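Side-chain contacts in adenylosuccinate lyase (Francisella tularensis subsp. tularensis SCHU S4, PDB 4EEI), which probably splits fumarate from adenylosuccinate, leaving AMP, and from a succinylated aminoimidazole carboxamide ribotide, in two steps of purine biosynthesis: residues B[55-58]-B[59-63]; B[127-130]-B[131-134]; B[169-173]-B[174-178]; B[185-189]-B[190-194]. All blocks are in the same frame, centred on the assembly; numbering follows the deposited sequence.

Contact 1 (B[55-58]-B[59-63])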
loop_
_atom_site.group_PDB
_atom_site.type_symbol
_atom_site.label_atom_id
_atom_site.label_comp_id
_atom_site.label_asym_id
_atom_site.label_seq_id
_atom_site.Cartn_x
_atom_site.Cartn_y
_atom_site.Cartn_z
ATOM N N PRO B 55 33.328 -7.205 -13.141
ATOM C CA PRO B 55 32.113 -6.401 -13.302
ATOM C C PRO B 55 32.329 -5.242 -14.269
ATOM O O PRO B 55 31.435 -4.889 -15.037
ATOM C CB PRO B 55 31.841 -5.894 -11.883
ATOM C CG PRO B 55 32.497 -6.911 -10.988
ATOM C CD PRO B 55 33.742 -7.317 -11.731
ATOM N N GLU B 56 33.533 -4.687 -14.216
ATOM C CA GLU B 56 33.966 -3.600 -15.079
ATOM C C GLU B 56 33.856 -3.961 -16.561
ATOM O O GLU B 56 33.338 -3.190 -17.369
ATOM C CB GLU B 56 35.417 -3.227 -14.729
ATOM C CG GLU B 56 36.438 -4.397 -14.776
ATOM C CD GLU B 56 36.513 -5.202 -13.483
ATOM O OE1 GLU B 56 35.764 -4.891 -12.541
ATOM O OE2 GLU B 56 37.335 -6.138 -13.404
ATOM N N ARG B 57 34.348 -5.147 -16.900
ATOM C CA ARG B 57 34.363 -5.652 -18.262
ATOM C C ARG B 57 32.939 -5.958 -18.740
ATOM O O ARG B 57 32.592 -5.710 -19.898
ATOM C CB ARG B 57 35.245 -6.900 -18.334
ATOM C CG ARG B 57 35.256 -7.578 -19.677
ATOM C CD ARG B 57 35.782 -6.659 -20.754
ATOM N NE ARG B 57 35.816 -7.334 -22.043
ATOM C CZ ARG B 57 35.765 -6.713 -23.216
ATOM N NH1 ARG B 57 35.679 -5.392 -23.267
ATOM N NH2 ARG B 57 35.793 -7.421 -24.340
ATOM N N VAL B 58 32.115 -6.483 -17.836
ATOM C CA VAL B 58 30.716 -6.752 -18.141
ATOM C C VAL B 58 30.017 -5.457 -18.555
ATOM O O VAL B 58 29.256 -5.431 -19.530
ATOM C CB VAL B 58 29.980 -7.394 -16.940
ATOM C CG1 VAL B 58 28.495 -7.577 -17.253
ATOM C CG2 VAL B 58 30.612 -8.737 -16.577
ATOM N N ASP B 59 30.296 -4.383 -17.823
ATOM C CA ASP B 59 29.717 -3.078 -18.121
ATOM C C ASP B 59 30.065 -2.553 -19.513
ATOM O O ASP B 59 29.180 -2.097 -20.239
ATOM C CB ASP B 59 30.111 -2.053 -17.057
ATOM C CG ASP B 59 29.458 -2.331 -15.721
ATOM O OD1 ASP B 59 28.515 -3.149 -15.688
ATOM O OD2 ASP B 59 29.885 -1.732 -14.711
ATOM N N GLU B 60 31.338 -2.618 -19.895
ATOM C CA GLU B 60 31.713 -2.128 -21.222
ATOM C C GLU B 60 31.100 -2.968 -22.342
ATOM O O GLU B 60 30.681 -2.430 -23.365
ATOM C CB GLU B 60 33.232 -1.971 -21.390
ATOM C CG GLU B 60 34.100 -3.025 -20.720
ATOM C CD GLU B 60 35.598 -2.730 -20.873
ATOM O OE1 GLU B 60 36.320 -3.584 -21.434
ATOM O OE2 GLU B 60 36.051 -1.649 -20.431
ATOM N N ILE B 61 31.025 -4.280 -22.133
ATOM C CA ILE B 61 30.391 -5.172 -23.097
ATOM C C ILE B 61 28.887 -4.895 -23.176
ATOM O O ILE B 61 28.293 -4.926 -24.261
ATOM C CB ILE B 61 30.648 -6.660 -22.746
ATOM C CG1 ILE B 61 32.145 -6.967 -22.798
ATOM C CG2 ILE B 61 29.913 -7.574 -23.706
ATOM C CD1 ILE B 61 32.519 -8.349 -22.297
ATOM N N GLU B 62 28.278 -4.610 -22.030
ATOM C CA GLU B 62 26.841 -4.352 -21.983
ATOM C C GLU B 62 26.456 -3.084 -22.753
ATOM O O GLU B 62 25.338 -2.973 -23.262
ATOM C CB GLU B 62 26.330 -4.285 -20.538
ATOM C CG GLU B 62 24.812 -4.165 -20.446
ATOM C CD GLU B 62 24.265 -4.404 -19.045
ATOM O OE1 GLU B 62 25.045 -4.790 -18.145
ATOM O OE2 GLU B 62 23.044 -4.209 -18.855
ATOM N N LYS B 63 27.387 -2.139 -22.848
ATOM C CA LYS B 63 27.166 -0.946 -23.664
ATOM C C LYS B 63 26.855 -1.283 -25.121
ATOM O O LYS B 63 26.092 -0.573 -25.778
ATOM C CB LYS B 63 28.368 -0.008 -23.589
ATOM C CG LYS B 63 28.335 0.910 -22.385
ATOM C CD LYS B 63 29.551 1.827 -22.360
ATOM C CE LYS B 63 29.442 2.852 -21.236
ATOM N NZ LYS B 63 30.572 3.837 -21.239
#
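R57 and E60 form an i to i+3 salt bridge on the outer side of helix 55-65, a helix that packs against helices 16-33 and 68-77. NH1 of R57 donates to OE1 of E60 over 2.7 Å with an N-H...O angle of 149°, reaching the oxygen on its anti side and somewhat out of the carboxylate plane. The two flat groups stand almost perpendicular, 82° between planes, so the pair is held through a single oxygen and not by a two-pronged grip. A second charge partner, E78, takes NE of the same guanidinium.

Apolar cover comes from I61, one residue further on. Its CG1 lies 3.6 Å above the middle of the R57 guanidinium plane, and CD1 comes within 3.5 Å of R57 NE. The arginine arrives there because CG is anti to the backbone N (chi1 176°) and the chain then bends at chi2, turning the head along the helix.

Regular helical bonds supply the backbone part, among them I61 N to R57 O and E62 N to V58 O. V58 faces inward onto A71, S75 and Y20, while E62 runs towards the AMP pocket, near D68, and its OE2 is bridged to R4 of the second subunit. E62 CB rests 3.3 Å from V58 O.

Contact 2 (B[127-130]-B[131-134]). With EDO (1,2-ethanediol), chain X.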
loop_
_atom_site.group_PDB
_atom_site.type_symbol
_atom_site.label_atom_id
_atom_site.label_comp_id
_atom_site.label_asym_id
_atom_site.label_seq_id
_atom_site.Cartn_x
_atom_site.Cartn_y
_atom_site.Cartn_z
ATOM N N LYS B 127 15.578 -9.406 28.501
ATOM C CA LYS B 127 14.959 -8.242 29.125
ATOM C C LYS B 127 13.686 -8.611 29.903
ATOM O O LYS B 127 13.452 -8.098 30.994
ATOM C CB LYS B 127 14.638 -7.195 28.066
ATOM C CG LYS B 127 14.872 -5.771 28.537
ATOM C CD LYS B 127 16.361 -5.475 28.776
ATOM C CE LYS B 127 16.554 -4.028 29.218
ATOM N NZ LYS B 127 17.962 -3.550 29.095
ATOM N N ALA B 128 12.875 -9.502 29.341
ATOM C CA ALA B 128 11.675 -9.986 30.027
ATOM C C ALA B 128 11.982 -10.706 31.343
ATOM O O ALA B 128 11.293 -10.489 32.346
ATOM C CB ALA B 128 10.847 -10.878 29.104
ATOM N N GLU B 129 12.999 -11.566 31.362
ATOM C CA GLU B 129 13.333 -12.271 32.596
ATOM C C GLU B 129 13.868 -11.296 33.641
ATOM O O GLU B 129 13.589 -11.418 34.831
ATOM C CB GLU B 129 14.364 -13.381 32.340
ATOM C CG GLU B 129 13.888 -14.488 31.376
ATOM C CD GLU B 129 12.959 -15.510 32.035
ATOM O OE1 GLU B 129 12.641 -15.353 33.230
ATOM O OE2 GLU B 129 12.547 -16.477 31.356
ATOM N N GLU B 130 14.631 -10.312 33.180
ATOM C CA GLU B 130 15.271 -9.345 34.067
ATOM C C GLU B 130 14.230 -8.450 34.749
ATOM O O GLU B 130 14.414 -8.027 35.887
ATOM C CB GLU B 130 16.252 -8.524 33.222
ATOM C CG GLU B 130 16.828 -7.273 33.827
ATOM C CD GLU B 130 17.760 -6.566 32.840
ATOM O OE1 GLU B 130 17.599 -5.345 32.632
ATOM O OE2 GLU B 130 18.641 -7.243 32.265
ATOM N N THR B 131 13.123 -8.196 34.055
ATOM C CA THR B 131 12.088 -7.281 34.543
ATOM C C THR B 131 10.766 -7.975 34.908
ATOM O O THR B 131 9.771 -7.306 35.193
ATOM C CB THR B 131 11.783 -6.190 33.499
ATOM O OG1 THR B 131 11.312 -6.798 32.288
ATOM C CG2 THR B 131 13.035 -5.367 33.208
ATOM N N LYS B 132 10.766 -9.305 34.910
ATOM C CA LYS B 132 9.556 -10.093 35.194
ATOM C C LYS B 132 8.947 -9.738 36.562
ATOM O O LYS B 132 7.723 -9.752 36.736
ATOM C CB LYS B 132 9.905 -11.588 35.127
ATOM C CG LYS B 132 8.823 -12.567 35.603
ATOM C CD LYS B 132 9.230 -14.011 35.259
ATOM C CE LYS B 132 8.227 -15.063 35.744
ATOM N NZ LYS B 132 8.326 -15.272 37.213
ATOM N N GLU B 133 9.817 -9.396 37.506
ATOM C CA GLU B 133 9.455 -9.107 38.900
ATOM C C GLU B 133 8.886 -7.710 39.134
ATOM O O GLU B 133 8.314 -7.432 40.190
ATOM C CB GLU B 133 10.705 -9.236 39.777
ATOM C CG GLU B 133 11.829 -8.276 39.366
ATOM C CD GLU B 133 12.993 -8.254 40.344
ATOM O OE1 GLU B 133 12.895 -7.557 41.377
ATOM O OE2 GLU B 133 14.010 -8.923 40.071
ATOM N N ILE B 134 9.070 -6.821 38.166
ATOM C CA ILE B 134 8.707 -5.422 38.350
ATOM C C ILE B 134 7.222 -5.233 38.086
ATOM O O ILE B 134 6.701 -5.726 37.088
ATOM C CB ILE B 134 9.528 -4.526 37.408
ATOM C CG1 ILE B 134 11.023 -4.705 37.691
ATOM C CG2 ILE B 134 9.113 -3.074 37.541
ATOM C CD1 ILE B 134 11.928 -3.909 36.763
HETATM C C1 EDO X . 9.360 -13.261 39.673
HETATM O O1 EDO X . 10.298 -12.207 39.450
HETATM C C2 EDO X . 7.948 -12.701 39.575
HETATM O O2 EDO X . 7.065 -13.803 39.375
#
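T131 turns its hydroxyl back onto K127 at the C-terminal end of helix 94-131, where the chain leaves the helix through a type I turn, T131 to I134, towards strand 135-140. With chi1 at 60°, OG1 sits between the backbone N and the carbonyl carbon and donates to K127 O over 2.8 Å. It approaches that carbonyl from a bent direction, 138° at the oxygen and well out of its plane. The amide of T131 offers only weak bonds, one to the same K127 O and another to A128 O, so the hydroxyl adds the shorter link at this helix end. The methyl CG2 stays beside K127 O as well, at 3.5 Å, and the threonine is covered by F150 and F154.

E129 and K132 run alongside each other and point the same way, but meet loosely: OE1 of E129 is 4.2 Å from CD of K132, and its distance to K132 NZ is 5.9 Å. Each charged end is engaged elsewhere, E129 with R433 and K132 with D423, and K132 also makes a cation-pi contact with F426. A bend at chi4 (-75°) carries K132 NZ to O2 of an ethanediol, 2.9 Å away, a molecule probably taken from the crystallisation liquor. Opposite charges side by side should still attract weakly, yet the main electrostatic ties run outward, from this helix end to the C-terminal part of the chain.

Contact 3 (B[169-173]-B[174-178]); sequences KDFQK and DGLTV. With EDO (1,2-ethanediol), chain C.
At the C-terminal end of helix 151-173 a CH-pi contact joins F171 to G175, just where the chain passes into the loop leading to helix 192-202. The CA of G175 stands over the centre of the F171 ring, 3.6 Å from the centroid and 10° off the ring normal. It is the backbone itself, with no side chain between, that packs on the ring. F171 CG is anti to its own backbone N (chi1 -170°), which sends the ring forward beneath the departing chain.

Helical bonding fades over these residues. D174, the first to leave helical backbone angles, gives its amide weakly to both D170 O and F171 O, and a water then continues the path: it donates to F171 O at 2.8 Å and accepts from L176 N at 2.9 Å. The water thus links the carbonyl of F171, in the last helical turn, to the amide of L176 in the loop. An ethanediol, probably from the crystallisation liquor, sits here too: its O1 accepts from G175 N and donates to L176 O.

Outside the two segments, F171 is packed by M110 of helix 94-131 and by K221 and L222 of helix 217-244, while R218 binds G175 O. At the ring edge, near its plane, the side chain of L176 lies roughly across that of F171, and the apolar contact there runs from F171 CE1 to L176 CD2, 3.8 Å apart.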
loop_
_atom_site.group_PDB
_atom_site.type_symbol
_atom_site.label_atom_id
_atom_site.label_comp_id
_atom_site.label_asym_id
_atom_site.label_seq_id
_atom_site.Cartn_x
_atom_site.Cartn_y
_atom_site.Cartn_z
ATOM N N LYS B 169 12.057 -19.623 9.266
ATOM C CA LYS B 169 12.717 -20.919 9.254
ATOM C C LYS B 169 11.915 -21.910 8.397
ATOM O O LYS B 169 12.492 -22.777 7.732
ATOM C CB LYS B 169 12.927 -21.437 10.680
ATOM C CG LYS B 169 14.043 -20.697 11.442
ATOM C CD LYS B 169 14.280 -21.310 12.819
ATOM C CE LYS B 169 15.568 -20.785 13.443
ATOM N NZ LYS B 169 15.786 -21.254 14.841
ATOM N N ASP B 170 10.591 -21.780 8.404
ATOM C CA ASP B 170 9.753 -22.597 7.525
ATOM C C ASP B 170 10.059 -22.290 6.064
ATOM O O ASP B 170 10.161 -23.193 5.234
ATOM C CB ASP B 170 8.262 -22.358 7.787
ATOM C CG ASP B 170 7.769 -23.043 9.054
ATOM O OD1 ASP B 170 8.463 -23.957 9.550
ATOM O OD2 ASP B 170 6.676 -22.668 9.544
ATOM N N PHE B 171 10.191 -21.011 5.745
ATOM C CA PHE B 171 10.470 -20.615 4.366
ATOM C C PHE B 171 11.863 -21.079 3.991
ATOM O O PHE B 171 12.106 -21.494 2.864
ATOM C CB PHE B 171 10.385 -19.107 4.207
ATOM C CG PHE B 171 10.437 -18.648 2.775
ATOM C CD1 PHE B 171 11.645 -18.323 2.173
ATOM C CD2 PHE B 171 9.276 -18.544 2.035
ATOM C CE1 PHE B 171 11.683 -17.895 0.835
ATOM C CE2 PHE B 171 9.303 -18.122 0.699
ATOM C CZ PHE B 171 10.506 -17.801 0.100
ATOM N N GLN B 172 12.783 -21.014 4.947
ATOM C CA GLN B 172 14.143 -21.478 4.710
ATOM C C GLN B 172 14.168 -22.962 4.336
ATOM O O GLN B 172 14.968 -23.380 3.492
ATOM C CB GLN B 172 15.013 -21.216 5.943
ATOM C CG GLN B 172 16.498 -21.454 5.728
ATOM C CD GLN B 172 17.292 -21.219 6.990
ATOM O OE1 GLN B 172 18.334 -20.547 6.976
ATOM N NE2 GLN B 172 16.807 -21.773 8.100
ATOM N N LYS B 173 13.300 -23.758 4.957
ATOM C CA LYS B 173 13.235 -25.186 4.645
ATOM C C LYS B 173 12.590 -25.428 3.297
ATOM O O LYS B 173 12.969 -26.357 2.582
ATOM C CB LYS B 173 12.413 -25.943 5.681
ATOM C CG LYS B 173 13.047 -26.068 7.042
ATOM C CD LYS B 173 12.112 -26.836 7.964
ATOM C CE LYS B 173 12.281 -26.408 9.410
ATOM N NZ LYS B 173 11.285 -27.070 10.295
ATOM N N ASP B 174 11.646 -24.554 2.944
ATOM C CA ASP B 174 10.791 -24.728 1.766
ATOM C C ASP B 174 10.258 -23.376 1.269
ATOM O O ASP B 174 9.188 -22.923 1.705
ATOM C CB ASP B 174 9.628 -25.658 2.129
ATOM C CG ASP B 174 8.620 -25.834 0.997
ATOM O OD1 ASP B 174 8.934 -25.509 -0.170
ATOM O OD2 ASP B 174 7.503 -26.321 1.283
ATOM N N GLY B 175 10.994 -22.731 0.364
ATOM C CA GLY B 175 10.567 -21.449 -0.152
ATOM C C GLY B 175 11.301 -21.135 -1.432
ATOM O O GLY B 175 10.692 -20.690 -2.399
ATOM N N LEU B 176 12.610 -21.375 -1.438
ATOM C CA LEU B 176 13.451 -21.010 -2.576
ATOM C C LEU B 176 13.652 -22.197 -3.506
ATOM O O LEU B 176 13.738 -23.333 -3.054
ATOM C CB LEU B 176 14.817 -20.524 -2.089
ATOM C CG LEU B 176 14.813 -19.226 -1.287
ATOM C CD1 LEU B 176 16.232 -18.830 -0.930
ATOM C CD2 LEU B 176 14.132 -18.135 -2.085
ATOM N N THR B 177 13.739 -21.924 -4.803
ATOM C CA THR B 177 13.902 -22.969 -5.803
ATOM C C THR B 177 14.891 -22.507 -6.865
ATOM O O THR B 177 15.295 -21.343 -6.884
ATOM C CB THR B 177 12.570 -23.234 -6.544
ATOM O OG1 THR B 177 12.079 -21.996 -7.083
ATOM C CG2 THR B 177 11.511 -23.850 -5.610
ATOM N N VAL B 178 15.248 -23.417 -7.767
ATOM C CA VAL B 178 15.989 -23.044 -8.962
ATOM C C VAL B 178 15.273 -23.605 -10.188
ATOM O O VAL B 178 14.354 -24.427 -10.062
ATOM C CB VAL B 178 17.442 -23.546 -8.903
ATOM C CG1 VAL B 178 18.187 -22.880 -7.744
ATOM C CG2 VAL B 178 17.456 -25.059 -8.750
HETATM C C1 EDO C . 14.590 -24.771 -0.148
HETATM O O1 EDO C . 13.218 -24.792 -0.564
HETATM C C2 EDO C . 15.040 -26.151 0.330
HETATM O O2 EDO C . 16.470 -26.204 0.430
HETATM O O HOH W 1 14.160 -22.001 0.989
#

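Contact 4 (B[185-189]-B[190-194])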
loop_
_atom_site.group_PDB
_atom_site.type_symbol
_atom_site.label_atom_id
_atom_site.label_comp_id
_atom_site.label_asym_id
_atom_site.label_seq_id
_atom_site.Cartn_x
_atom_site.Cartn_y
_atom_site.Cartn_z
ATOM N N GLY B 185 10.003 -22.769 -20.085
ATOM C CA GLY B 185 9.732 -23.862 -19.166
ATOM C C GLY B 185 9.423 -25.146 -19.895
ATOM O O GLY B 185 8.796 -26.051 -19.345
ATOM N N ASN B 186 9.877 -25.225 -21.141
ATOM C CA ASN B 186 9.425 -26.259 -22.056
ATOM C C ASN B 186 10.473 -27.326 -22.364
ATOM O O ASN B 186 10.174 -28.285 -23.064
ATOM C CB ASN B 186 8.958 -25.621 -23.362
ATOM C CG ASN B 186 10.012 -24.716 -23.972
ATOM O OD1 ASN B 186 10.873 -24.167 -23.262
ATOM N ND2 ASN B 186 9.948 -24.542 -25.291
ATOM N N TYR B 187 11.692 -27.154 -21.862
ATOM C CA TYR B 187 12.732 -28.171 -22.034
ATOM C C TYR B 187 12.961 -28.555 -23.491
ATOM O O TYR B 187 12.863 -29.722 -23.844
ATOM C CB TYR B 187 12.386 -29.422 -21.216
ATOM C CG TYR B 187 12.194 -29.121 -19.742
ATOM C CD1 TYR B 187 13.259 -29.196 -18.854
ATOM C CD2 TYR B 187 10.953 -28.740 -19.250
ATOM C CE1 TYR B 187 13.092 -28.919 -17.510
ATOM C CE2 TYR B 187 10.771 -28.453 -17.908
ATOM C CZ TYR B 187 11.845 -28.543 -17.044
ATOM O OH TYR B 187 11.678 -28.265 -15.710
ATOM N N CYS B 188 13.270 -27.580 -24.341
ATOM C CA CYS B 188 13.576 -27.898 -25.737
ATOM C C CYS B 188 14.897 -28.658 -25.832
ATOM O O CYS B 188 15.006 -29.676 -26.513
ATOM C CB CYS B 188 13.697 -26.626 -26.574
ATOM S SG CYS B 188 14.221 -26.998 -28.285
ATOM N N ILE B 189 15.906 -28.134 -25.149
ATOM C CA ILE B 189 17.247 -28.696 -25.212
ATOM C C ILE B 189 17.575 -29.487 -23.942
ATOM O O ILE B 189 18.097 -30.602 -23.997
ATOM C CB ILE B 189 18.290 -27.581 -25.394
ATOM C CG1 ILE B 189 17.943 -26.711 -26.602
ATOM C CG2 ILE B 189 19.680 -28.173 -25.533
ATOM C CD1 ILE B 189 17.822 -27.489 -27.890
ATOM N N LEU B 190 17.269 -28.894 -22.798
ATOM C CA LEU B 190 17.551 -29.514 -21.511
ATOM C C LEU B 190 16.515 -30.587 -21.189
ATOM O O LEU B 190 15.471 -30.656 -21.833
ATOM C CB LEU B 190 17.549 -28.449 -20.417
ATOM C CG LEU B 190 18.455 -27.251 -20.695
ATOM C CD1 LEU B 190 18.311 -26.183 -19.600
ATOM C CD2 LEU B 190 19.893 -27.708 -20.819
ATOM N N THR B 191 16.816 -31.430 -20.203
ATOM C CA THR B 191 15.883 -32.461 -19.752
ATOM C C THR B 191 15.628 -32.225 -18.276
ATOM O O THR B 191 16.415 -31.540 -17.620
ATOM C CB THR B 191 16.466 -33.877 -19.904
ATOM O OG1 THR B 191 17.599 -34.022 -19.040
ATOM C CG2 THR B 191 16.869 -34.171 -21.359
ATOM N N THR B 192 14.552 -32.794 -17.735
ATOM C CA THR B 192 14.304 -32.645 -16.295
ATOM C C THR B 192 15.398 -33.329 -15.468
ATOM O O THR B 192 15.665 -32.940 -14.333
ATOM C CB THR B 192 12.919 -33.154 -15.872
ATOM O OG1 THR B 192 12.717 -34.476 -16.386
ATOM C CG2 THR B 192 11.824 -32.216 -16.391
ATOM N N GLU B 193 16.029 -34.345 -16.044
ATOM C CA GLU B 193 17.152 -35.008 -15.395
ATOM C C GLU B 193 18.354 -34.063 -15.267
ATOM O O GLU B 193 19.010 -34.017 -14.214
ATOM C CB GLU B 193 17.544 -36.261 -16.182
ATOM C CG GLU B 193 18.716 -37.029 -15.589
ATOM C CD GLU B 193 19.129 -38.229 -16.444
ATOM O OE1 GLU B 193 19.534 -38.025 -17.612
ATOM O OE2 GLU B 193 19.048 -39.373 -15.946
ATOM N N ASP B 194 18.651 -33.313 -16.330
ATOM C CA ASP B 194 19.733 -32.327 -16.266
ATOM C C ASP B 194 19.432 -31.302 -15.194
ATOM O O ASP B 194 20.272 -30.991 -14.350
ATOM C CB ASP B 194 19.884 -31.584 -17.590
ATOM C CG ASP B 194 20.206 -32.495 -18.745
ATOM O OD1 ASP B 194 20.888 -33.518 -18.531
ATOM O OD2 ASP B 194 19.774 -32.171 -19.876
#
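Y187 and T192 meet through a CH-pi contact: the methyl CG2 of T192 lies over one face of the phenol ring, 3.9 Å from its centroid and 22° off the normal. It is displaced toward the rim, so it comes equally close to CE1 and CZ of Y187, at 3.7 Å each, and the two side chains cross at about a right angle. T192 CG2 is anti to its carbonyl carbon, while OG1 stands between the backbone N and the carbonyl carbon and binds E421 of the third subunit. At the ring edge, in its plane, lies L190 O, which is 3.4 Å from Y187 CB.

Next to this pair along the chain, a capping box starts helix 192-202. T191 is the N-cap: its OG1 accepts from D194 N at 3.0 Å, and in return T191 N donates to D194 OD2 at 3.1 Å, meeting the carboxylate from above its plane. D194 OD2 is also bridged to R37, which binds I189 O as well, so one arginine ties the loop to the cap.

Further out, Y187 OH binds E195 in the first turn of helix 192-202 and R428 of the third subunit. The contact thus fastens the loop that follows helix 151-173 onto the start of helix 192-202, with Y418, E421 and H424 of the third subunit packed alongside.

All four contacts are local ones, spread in series along an elongated, mostly helical chain, and none touches another. Of the four, contact 1 lies closest to the bound AMP, with the E62 side chain about 4 Å from it and about 12 Å from succinate. Contact 4 lies farther from the nucleotide: the L190 side chain is about 11 Å from a bound succinate and about 14 Å from AMP. Contacts 3 and 4 come closest together, about 7 Å between nearest atoms, on the connection between helices 151-173 and 192-202. Contact 2 is remote from contacts 1 and 4, its centre 57 and 58 Å from theirs, beyond the chain's centre; contacts 2 and 3 both lie away from the nucleotide and succinate sites.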